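Local coordinates for glutathione S-transferase (Bombyx mori, PDB 3AY8), which is an unclassified glutathione transferase, a cytosolic homodimeric enzyme of the family that conjugates glutathione to electrophilic compounds, at the interface of chains A and B. Residues are numbered along the deposited sequence; one frame, centred on the assembly and turned at random. Chains: chain A/B, Glutathione S-transferase.

Contact 1: the interface of chains A and B. Residues chain A 63, 74, 78; chain B 90-91, 94.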
ATOM      1  N   PHE A  63     -10.100   9.479  18.545  1.00 36.40           N
ATOM      2  CA  PHE A  63      -9.918   8.443  17.514  1.00 35.34           C
ATOM      3  C   PHE A  63      -8.553   8.679  16.883  1.00 34.80           C
ATOM      4  O   PHE A  63      -8.330   9.686  16.200  1.00 34.92           O
ATOM      5  CB  PHE A  63     -11.026   8.477  16.447  1.00 34.94           C
ATOM      6  CG  PHE A  63     -10.788   7.531  15.279  1.00 34.44           C
ATOM      7  CD1 PHE A  63     -10.758   6.148  15.469  1.00 34.25           C
ATOM      8  CD2 PHE A  63     -10.612   8.030  13.990  1.00 33.65           C
ATOM      9  CE1 PHE A  63     -10.536   5.271  14.394  1.00 33.66           C
ATOM     10  CE2 PHE A  63     -10.390   7.168  12.904  1.00 34.17           C
ATOM     11  CZ  PHE A  63     -10.350   5.783  13.115  1.00 34.25           C
ATOM     12  N   TYR A  74     -10.303   8.900   5.255  1.00 27.12           N
ATOM     13  CA  TYR A  74     -11.121   9.189   6.430  1.00 28.19           C
ATOM     14  C   TYR A  74     -11.504  10.678   6.482  1.00 28.58           C
ATOM     15  O   TYR A  74     -12.680  11.020   6.660  1.00 28.05           O
ATOM     16  CB  TYR A  74     -10.379   8.790   7.700  1.00 28.44           C
ATOM     17  CG  TYR A  74     -11.079   9.252   8.956  1.00 30.80           C
ATOM     18  CD1 TYR A  74     -12.226   8.597   9.413  1.00 31.70           C
ATOM     19  CD2 TYR A  74     -10.615  10.351   9.670  1.00 30.82           C
ATOM     20  CE1 TYR A  74     -12.886   9.029  10.548  1.00 33.18           C
ATOM     21  CE2 TYR A  74     -11.268  10.792  10.813  1.00 32.33           C
ATOM     22  CZ  TYR A  74     -12.404  10.125  11.247  1.00 33.23           C
ATOM     23  OH  TYR A  74     -13.060  10.533  12.386  1.00 34.19           O
ATOM     24  N   LYS A  78     -15.237  12.081   6.088  1.00 34.57           N
ATOM     25  CA  LYS A  78     -15.757  12.694   7.308  1.00 36.44           C
ATOM     26  C   LYS A  78     -15.995  14.214   7.171  1.00 37.50           C
ATOM     27  O   LYS A  78     -17.019  14.721   7.635  1.00 37.71           O
ATOM     28  CB  LYS A  78     -14.861  12.363   8.514  1.00 36.21           C
ATOM     29  CG  LYS A  78     -15.371  12.886   9.859  1.00 37.91           C
ATOM     30  CD  LYS A  78     -16.190  11.862  10.611  1.00 40.59           C
ATOM     31  CE  LYS A  78     -16.759  12.448  11.900  1.00 43.01           C
ATOM     32  NZ  LYS A  78     -15.704  12.667  12.956  1.00 44.46           N
TER
ATOM     33  N   LEU B  90     -17.276   5.142   9.411  1.00 31.53           N
ATOM     34  CA  LEU B  90     -16.048   5.729   8.871  1.00 31.09           C
ATOM     35  C   LEU B  90     -14.809   5.415   9.680  1.00 30.58           C
ATOM     36  O   LEU B  90     -13.743   5.238   9.113  1.00 30.91           O
ATOM     37  CB  LEU B  90     -16.184   7.250   8.671  1.00 31.23           C
ATOM     38  CG  LEU B  90     -17.204   7.653   7.608  1.00 30.91           C
ATOM     39  CD1 LEU B  90     -17.294   9.169   7.492  1.00 32.36           C
ATOM     40  CD2 LEU B  90     -16.835   7.021   6.265  1.00 31.91           C
ATOM     41  N   GLN B  91     -14.949   5.360  10.998  1.00 29.94           N
ATOM     42  CA  GLN B  91     -13.838   5.032  11.875  1.00 29.69           C
ATOM     43  C   GLN B  91     -13.467   3.533  11.830  1.00 29.41           C
ATOM     44  O   GLN B  91     -12.280   3.190  11.759  1.00 28.88           O
ATOM     45  CB  GLN B  91     -14.103   5.540  13.301  1.00 30.06           C
ATOM     46  CG  GLN B  91     -14.327   7.074  13.356  1.00 31.12           C
ATOM     47  CD  GLN B  91     -14.377   7.657  14.771  1.00 33.50           C
ATOM     48  OE1 GLN B  91     -14.438   6.928  15.766  1.00 33.25           O
ATOM     49  NE2 GLN B  91     -14.342   8.990  14.859  1.00 33.38           N
ATOM     50  N   ALA B  94     -11.883   3.105   8.480  1.00 26.57           N
ATOM     51  CA  ALA B  94     -10.519   3.646   8.519  1.00 25.95           C
ATOM     52  C   ALA B  94      -9.513   2.654   9.096  1.00 25.60           C
ATOM     53  O   ALA B  94      -8.387   2.547   8.609  1.00 25.60           O
ATOM     54  CB  ALA B  94     -10.488   4.956   9.299  1.00 26.05           C
TER
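B:Gln91, which hides 64 Å² here, lies over one face of the A:Phe63 ring, reaches the rim and hydroxyl of A:Tyr74 and carries this corner of the dimer. The packing is that of a cytosolic glutathione transferase: the glutathione-binding N-terminal domain of one subunit, through strand 63-66 and helix 68-79, meets the start of helix 90-120 in the C-terminal domain of the other. On one flank, the B:Gln91 side chain runs antiparallel to that of A:Phe63, with its amide stacked on the ring, the two planes 8° apart. The amide carbon CD comes to 3.6 Å from ring atom CG of A:Phe63, while methylene CB lies nearer the far rim, 3.8 Å from the ring centroid. CG of B:Gln91 stands anti to the carbonyl carbon (chi1 -59°), and the extended chain beyond it carries the amide to the tyrosine's tip. There NE2 donates a hydrogen bond to the phenol OH of A:Tyr74 at 3.2 Å, bent to 150° at the hydrogen. The aliphatic CG of B:Gln91 meets the tyrosine rim, 3.7 Å from CE1 of A:Tyr74. A:Tyr74 also takes B:Leu90 O 3.7 Å from its CD1, and A:Phe63 and A:Lys78 flank its two faces, which should restrict how the ring can turn. Methyl CB of B:Ala94 touches the rims of both rings, 3.9 Å from A:Phe63 CZ. Farther out, CD1 of B:Leu90 rests on the backbone of A:Lys78, 3.8 Å from its N.

Contact 2: the interface of chains A and B. Residues chain A 63, 65-67, 70; chain B 91, 94-95, 98-99.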
ATOM      1  N   PHE A  63     -10.100   9.479  18.545  1.00 36.40           N
ATOM      2  CA  PHE A  63      -9.918   8.443  17.514  1.00 35.34           C
ATOM      3  C   PHE A  63      -8.553   8.679  16.883  1.00 34.80           C
ATOM      4  O   PHE A  63      -8.330   9.686  16.200  1.00 34.92           O
ATOM      5  CB  PHE A  63     -11.026   8.477  16.447  1.00 34.94           C
ATOM      6  CG  PHE A  63     -10.788   7.531  15.279  1.00 34.44           C
ATOM      7  CD1 PHE A  63     -10.758   6.148  15.469  1.00 34.25           C
ATOM      8  CD2 PHE A  63     -10.612   8.030  13.990  1.00 33.65           C
ATOM      9  CE1 PHE A  63     -10.536   5.271  14.394  1.00 33.66           C
ATOM     10  CE2 PHE A  63     -10.390   7.168  12.904  1.00 34.17           C
ATOM     11  CZ  PHE A  63     -10.350   5.783  13.115  1.00 34.25           C
ATOM     12  N   LEU A  65      -5.572   7.542  14.408  1.00 32.10           N
ATOM     13  CA  LEU A  65      -5.430   6.839  13.148  1.00 31.35           C
ATOM     14  C   LEU A  65      -4.060   7.116  12.553  1.00 31.33           C
ATOM     15  O   LEU A  65      -3.645   8.266  12.457  1.00 31.12           O
ATOM     16  CB  LEU A  65      -6.516   7.308  12.174  1.00 30.87           C
ATOM     17  CG  LEU A  65      -6.638   6.635  10.807  1.00 29.46           C
ATOM     18  CD1 LEU A  65      -7.115   5.163  10.946  1.00 28.67           C
ATOM     19  CD2 LEU A  65      -7.560   7.450   9.908  1.00 26.71           C
ATOM     20  N   TRP A  66      -3.356   6.066  12.165  1.00 30.88           N
ATOM     21  CA  TRP A  66      -2.153   6.255  11.367  1.00 30.67           C
ATOM     22  C   TRP A  66      -2.368   5.701   9.961  1.00 28.82           C
ATOM     23  O   TRP A  66      -3.477   5.250   9.631  1.00 29.18           O
ATOM     24  CB  TRP A  66      -0.909   5.686  12.064  1.00 32.13           C
ATOM     25  CG  TRP A  66      -1.029   4.250  12.490  1.00 35.53           C
ATOM     26  CD1 TRP A  66      -1.560   3.786  13.658  1.00 39.77           C
ATOM     27  CD2 TRP A  66      -0.594   3.096  11.760  1.00 40.68           C
ATOM     28  NE1 TRP A  66      -1.490   2.408  13.701  1.00 41.15           N
ATOM     29  CE2 TRP A  66      -0.896   1.962  12.547  1.00 42.23           C
ATOM     30  CE3 TRP A  66       0.039   2.907  10.518  1.00 42.29           C
ATOM     31  CZ2 TRP A  66      -0.600   0.654  12.128  1.00 44.27           C
ATOM     32  CZ3 TRP A  66       0.328   1.591  10.098  1.00 44.21           C
ATOM     33  CH2 TRP A  66       0.009   0.492  10.902  1.00 44.56           C
ATOM     34  N   GLU A  67      -1.298   5.745   9.161  1.00 27.22           N
ATOM     35  CA  GLU A  67      -1.296   5.394   7.745  0.60 25.86           C
ATOM     36  C   GLU A  67      -1.874   6.540   6.922  1.00 24.96           C
ATOM     37  O   GLU A  67      -3.086   6.794   6.938  1.00 24.38           O
ATOM     38  CB  GLU A  67      -2.030   4.074   7.473  0.60 26.07           C
ATOM     39  CG  GLU A  67      -1.251   3.139   6.580  0.60 25.47           C
ATOM     40  CD  GLU A  67      -0.873   3.776   5.255  0.60 25.15           C
ATOM     41  OE1 GLU A  67       0.271   3.570   4.800  0.60 26.75           O
ATOM     42  OE2 GLU A  67      -1.719   4.475   4.659  0.60 23.00           O
ATOM     43  N   ALA A  70      -5.048   5.974   4.622  1.00 22.91           N
ATOM     44  CA  ALA A  70      -6.230   5.784   5.477  1.00 23.56           C
ATOM     45  C   ALA A  70      -6.735   7.124   6.040  1.00 23.94           C
ATOM     46  O   ALA A  70      -7.941   7.397   6.037  1.00 24.33           O
ATOM     47  CB  ALA A  70      -5.917   4.831   6.598  1.00 22.84           C
TER
ATOM     48  N   GLN B  91     -14.949   5.360  10.998  1.00 29.94           N
ATOM     49  CA  GLN B  91     -13.838   5.032  11.875  1.00 29.69           C
ATOM     50  C   GLN B  91     -13.467   3.533  11.830  1.00 29.41           C
ATOM     51  O   GLN B  91     -12.280   3.190  11.759  1.00 28.88           O
ATOM     52  CB  GLN B  91     -14.103   5.540  13.301  1.00 30.06           C
ATOM     53  CG  GLN B  91     -14.327   7.074  13.356  1.00 31.12           C
ATOM     54  CD  GLN B  91     -14.377   7.657  14.771  1.00 33.50           C
ATOM     55  OE1 GLN B  91     -14.438   6.928  15.766  1.00 33.25           O
ATOM     56  NE2 GLN B  91     -14.342   8.990  14.859  1.00 33.38           N
ATOM     57  N   ALA B  94     -11.883   3.105   8.480  1.00 26.57           N
ATOM     58  CA  ALA B  94     -10.519   3.646   8.519  1.00 25.95           C
ATOM     59  C   ALA B  94      -9.513   2.654   9.096  1.00 25.60           C
ATOM     60  O   ALA B  94      -8.387   2.547   8.609  1.00 25.60           O
ATOM     61  CB  ALA B  94     -10.488   4.956   9.299  1.00 26.05           C
ATOM     62  N   VAL B  95      -9.930   1.901  10.108  1.00 25.40           N
ATOM     63  CA  VAL B  95      -9.067   0.890  10.685  1.00 25.77           C
ATOM     64  C   VAL B  95      -8.809  -0.258   9.708  1.00 25.54           C
ATOM     65  O   VAL B  95      -7.676  -0.711   9.577  1.00 26.26           O
ATOM     66  CB  VAL B  95      -9.574   0.396  12.065  1.00 26.19           C
ATOM     67  CG1 VAL B  95      -8.637  -0.650  12.638  1.00 25.91           C
ATOM     68  CG2 VAL B  95      -9.655   1.590  13.051  1.00 27.55           C
ATOM     69  N   GLN B  98      -6.530   1.079   7.069  1.00 23.68           N
ATOM     70  CA  GLN B  98      -5.225   1.181   7.716  0.50 23.41           C
ATOM     71  C   GLN B  98      -4.485  -0.156   7.662  1.00 23.77           C
ATOM     72  O   GLN B  98      -3.325  -0.200   7.238  1.00 23.32           O
ATOM     73  CB  GLN B  98      -5.386   1.663   9.164  0.50 22.98           C
ATOM     74  CG  GLN B  98      -4.106   2.006   9.896  0.50 21.24           C
ATOM     75  CD  GLN B  98      -4.303   2.005  11.410  0.50 20.47           C
ATOM     76  OE1 GLN B  98      -4.470   0.949  12.035  0.50 19.78           O
ATOM     77  NE2 GLN B  98      -4.306   3.180  11.996  0.50 17.05           N
ATOM     78  N   ARG B  99      -5.149  -1.248   8.068  1.00 23.70           N
ATOM     79  CA  ARG B  99      -4.512  -2.566   8.005  1.00 23.84           C
ATOM     80  C   ARG B  99      -4.217  -2.988   6.557  1.00 23.34           C
ATOM     81  O   ARG B  99      -3.214  -3.648   6.302  1.00 22.93           O
ATOM     82  CB  ARG B  99      -5.351  -3.657   8.709  1.00 24.18           C
ATOM     83  CG  ARG B  99      -5.798  -3.329  10.127  1.00 26.98           C
ATOM     84  CD  ARG B  99      -4.694  -2.957  11.089  1.00 29.89           C
ATOM     85  NE  ARG B  99      -5.105  -3.240  12.469  1.00 32.99           N
ATOM     86  CZ  ARG B  99      -4.872  -2.462  13.523  1.00 33.39           C
ATOM     87  NH1 ARG B  99      -4.231  -1.318  13.391  1.00 33.88           N
ATOM     88  NH2 ARG B  99      -5.284  -2.840  14.724  1.00 35.12           N
TER
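A:Trp66 and B:Gln98 meet by stacking: the side chains run at about a right angle, yet the amide lies nearly parallel to the indole, 20° between planes. Amide carbon CD of B:Gln98 sits 3.6 Å from CE2 of A:Trp66, off-centre over one face. The indole is turned toward the partner by the crowded position of CG between backbone N and carbonyl carbon (chi1 53°). Polar contacts join the same pair. As modelled, B:Gln98 NE2 donates to the backbone O of A:Trp66 at 3.3 Å, approaching from above the carbonyl plane and away from a lone pair. The same NE2 lies 3.0 Å from A:Trp66 N, where two donors would face each other; the amide may therefore be turned half round in the crystal, so that its oxygen takes the backbone N-H, and the modelled bond is doubtful. Apolar contacts continue along helix 90-120. Methyl CD1 of A:Leu65 touches CB of B:Ala94 at 3.8 Å, and CG2 of B:Val95 reaches the rim of A:Phe63, which B:Gln91 covers on one face. A:Glu67, of the Glu-Ser turn that in this family binds the glutamyl end of glutathione, lays its CB against CG of B:Gln98, 3.8 Å away.

Contact 3: the interface of chains A and B. Residues chain A 98-99, 102, 140, 144; chain B 54, 66-67.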
ATOM      1  N   GLN A  98      -7.263   2.324  -5.968  1.00 23.68           N
ATOM      2  CA  GLN A  98      -6.267   1.654  -6.799  0.50 23.41           C
ATOM      3  C   GLN A  98      -4.994   2.494  -6.905  1.00 23.77           C
ATOM      4  O   GLN A  98      -3.897   1.981  -6.662  1.00 23.32           O
ATOM      5  CB  GLN A  98      -6.847   1.355  -8.188  0.50 22.98           C
ATOM      6  CG  GLN A  98      -5.996   0.486  -9.090  0.50 21.24           C
ATOM      7  CD  GLN A  98      -6.394   0.634 -10.557  0.50 20.47           C
ATOM      8  OE1 GLN A  98      -6.146   1.670 -11.188  0.50 19.78           O
ATOM      9  NE2 GLN A  98      -7.028  -0.384 -11.091  0.50 17.05           N
ATOM     10  N   ARG A  99      -5.130   3.784  -7.248  1.00 23.70           N
ATOM     11  CA  ARG A  99      -3.955   4.654  -7.329  1.00 23.84           C
ATOM     12  C   ARG A  99      -3.285   4.839  -5.958  1.00 23.34           C
ATOM     13  O   ARG A  99      -2.065   4.951  -5.880  1.00 22.93           O
ATOM     14  CB  ARG A  99      -4.289   6.035  -7.939  1.00 24.18           C
ATOM     15  CG  ARG A  99      -5.044   6.004  -9.262  1.00 26.98           C
ATOM     16  CD  ARG A  99      -4.394   5.199 -10.364  1.00 29.89           C
ATOM     17  NE  ARG A  99      -4.829   5.691 -11.676  1.00 32.99           N
ATOM     18  CZ  ARG A  99      -5.143   4.932 -12.723  1.00 33.39           C
ATOM     19  NH1 ARG A  99      -5.092   3.618 -12.647  1.00 33.88           N
ATOM     20  NH2 ARG A  99      -5.508   5.503 -13.862  1.00 35.12           N
ATOM     21  N   PHE A 102      -1.351   1.763  -5.389  1.00 24.43           N
ATOM     22  CA  PHE A 102      -0.167   1.935  -6.246  1.00 25.10           C
ATOM     23  C   PHE A 102       0.885   2.834  -5.577  1.00 24.92           C
ATOM     24  O   PHE A 102       2.067   2.506  -5.579  1.00 25.88           O
ATOM     25  CB  PHE A 102      -0.594   2.455  -7.625  1.00 25.08           C
ATOM     26  CG  PHE A 102       0.541   2.931  -8.489  1.00 27.46           C
ATOM     27  CD1 PHE A 102       1.225   2.042  -9.322  1.00 27.35           C
ATOM     28  CD2 PHE A 102       0.921   4.270  -8.480  1.00 27.51           C
ATOM     29  CE1 PHE A 102       2.272   2.492 -10.123  1.00 29.35           C
ATOM     30  CE2 PHE A 102       1.975   4.732  -9.298  1.00 29.23           C
ATOM     31  CZ  PHE A 102       2.637   3.848 -10.117  1.00 27.74           C
ATOM     32  N   PHE A 140       4.531   3.361 -15.509  1.00 26.72           N
ATOM     33  CA  PHE A 140       3.131   3.054 -15.242  1.00 27.67           C
ATOM     34  C   PHE A 140       2.361   4.318 -14.870  1.00 26.73           C
ATOM     35  O   PHE A 140       1.275   4.556 -15.389  1.00 26.55           O
ATOM     36  CB  PHE A 140       3.029   2.044 -14.106  1.00 28.93           C
ATOM     37  CG  PHE A 140       2.653   0.670 -14.542  1.00 34.52           C
ATOM     38  CD1 PHE A 140       1.366   0.192 -14.320  1.00 39.39           C
ATOM     39  CD2 PHE A 140       3.585  -0.160 -15.162  1.00 40.09           C
ATOM     40  CE1 PHE A 140       1.004  -1.095 -14.718  1.00 42.89           C
ATOM     41  CE2 PHE A 140       3.236  -1.450 -15.567  1.00 41.99           C
ATOM     42  CZ  PHE A 140       1.948  -1.921 -15.339  1.00 43.03           C
ATOM     43  N   PHE A 144      -0.931   6.179 -16.604  1.00 30.24           N
ATOM     44  CA  PHE A 144      -2.154   6.663 -15.921  1.00 30.84           C
ATOM     45  C   PHE A 144      -2.499   8.066 -16.419  1.00 30.95           C
ATOM     46  O   PHE A 144      -3.654   8.370 -16.718  1.00 31.18           O
ATOM     47  CB  PHE A 144      -1.990   6.742 -14.387  1.00 31.05           C
ATOM     48  CG  PHE A 144      -1.647   5.435 -13.718  1.00 31.44           C
ATOM     49  CD1 PHE A 144      -1.961   4.208 -14.305  1.00 33.72           C
ATOM     50  CD2 PHE A 144      -1.047   5.440 -12.470  1.00 32.01           C
ATOM     51  CE1 PHE A 144      -1.629   3.003 -13.662  1.00 34.60           C
ATOM     52  CE2 PHE A 144      -0.730   4.257 -11.821  1.00 31.56           C
ATOM     53  CZ  PHE A 144      -1.008   3.040 -12.418  1.00 32.73           C
TER
ATOM     54  N   CYS B  54      -1.059  -7.079 -15.251  1.00 47.60           N
ATOM     55  CA  CYS B  54      -1.349  -6.950 -13.823  0.50 45.60           C
ATOM     56  C   CYS B  54      -2.267  -8.062 -13.318  1.00 43.53           C
ATOM     57  O   CYS B  54      -3.351  -8.284 -13.853  1.00 43.50           O
ATOM     58  CB  CYS B  54      -1.920  -5.568 -13.492  0.50 45.67           C
ATOM     59  SG  CYS B  54      -0.729  -4.214 -13.703  0.50 46.97           S
ATOM     60  N   TRP B  66      -7.557  -3.374 -11.294  1.00 30.88           N
ATOM     61  CA  TRP B  66      -6.474  -4.127 -10.679  1.00 30.67           C
ATOM     62  C   TRP B  66      -6.195  -3.588  -9.277  1.00 28.82           C
ATOM     63  O   TRP B  66      -6.906  -2.688  -8.802  1.00 29.18           O
ATOM     64  CB  TRP B  66      -5.227  -4.172 -11.574  1.00 32.13           C
ATOM     65  CG  TRP B  66      -4.733  -2.829 -12.031  1.00 35.53           C
ATOM     66  CD1 TRP B  66      -5.157  -2.129 -13.122  1.00 39.77           C
ATOM     67  CD2 TRP B  66      -3.709  -2.034 -11.416  1.00 40.68           C
ATOM     68  NE1 TRP B  66      -4.464  -0.939 -13.225  1.00 41.15           N
ATOM     69  CE2 TRP B  66      -3.567  -0.861 -12.191  1.00 42.23           C
ATOM     70  CE3 TRP B  66      -2.883  -2.206 -10.291  1.00 42.29           C
ATOM     71  CZ2 TRP B  66      -2.640   0.146 -11.869  1.00 44.27           C
ATOM     72  CZ3 TRP B  66      -1.959  -1.189  -9.968  1.00 44.21           C
ATOM     73  CH2 TRP B  66      -1.851  -0.038 -10.755  1.00 44.56           C
ATOM     74  N   GLU B  67      -5.161  -4.152  -8.645  1.00 27.22           N
ATOM     75  CA  GLU B  67      -4.785  -3.894  -7.260  0.60 25.86           C
ATOM     76  C   GLU B  67      -5.697  -4.672  -6.318  1.00 24.96           C
ATOM     77  O   GLU B  67      -6.876  -4.337  -6.143  1.00 24.38           O
ATOM     78  CB  GLU B  67      -4.776  -2.395  -6.930  0.60 26.07           C
ATOM     79  CG  GLU B  67      -3.528  -1.960  -6.199  0.60 25.47           C
ATOM     80  CD  GLU B  67      -3.294  -2.748  -4.923  0.60 25.15           C
ATOM     81  OE1 GLU B  67      -2.132  -3.111  -4.651  0.60 26.75           O
ATOM     82  OE2 GLU B  67      -4.268  -2.998  -4.181  0.60 23.00           O
TER
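B:Trp66 pushes its six-membered ring toward helices 90-120 and 128-147 of the other subunit, hiding 97 Å² as a knob in an aromatic notch. The tight part is at its tip. A:Phe144 comes tip to tip with the indole, its CZ 3.4 Å from CZ2 of B:Trp66, and A:Phe102 also reaches the indole edge in plane, its CD1 standing 4.0 Å from CH2 of B:Trp66. These two phenylalanines brace each other: CE2 of A:Phe144 stands over the centre of the A:Phe102 ring. A:Phe144 is further clamped between A:Phe140 O on one face and A:Arg99 NH1 on the other, 3.6 Å above the ring plane; the guanidinium would probably place positive charge against that face. The amide of A:Gln98 covers one face of the indole, as in the twin pair. An alanine in place of B:Trp66 would probably open a gap before A:Phe144 and A:Phe102 and leave the A:Gln98 amide without the surface on which it lies. Away from this tip the fit is looser at B:Glu67, which hides a mere 8 Å², and at A:Arg99, which hides 3 Å², its NH1 stopping 4.3 Å from B:Trp66 CZ2. A separate close apolar contact joins B:Cys54, in the loop before strand 57-60, to the rim of A:Phe140 through its sulfur: SG of B:Cys54 lies 3.7 Å from CE1 and 3.9 Å from CZ of A:Phe140.

Contact 1 and contact 2 are neighbouring stretches of one strip, their C-alpha centres about 7 Å apart, and share A:Phe63, B:Gln91 and B:Ala94. The C-alpha centre of contact 3 lies about 24 Å from that of contact 1 and about 21 Å from that of contact 2, across the two-fold axis with the chains' roles exchanged. The tryptophan-glutamine pairing of strand 63-66 with helix 90-120 thus appears in both contact 2 and contact 3, which adds helix 128-147. Each subunit offers its N-terminal domain to the other's helices, so the homodimer is held on both sides of the axis, close to the glutathione-binding segments.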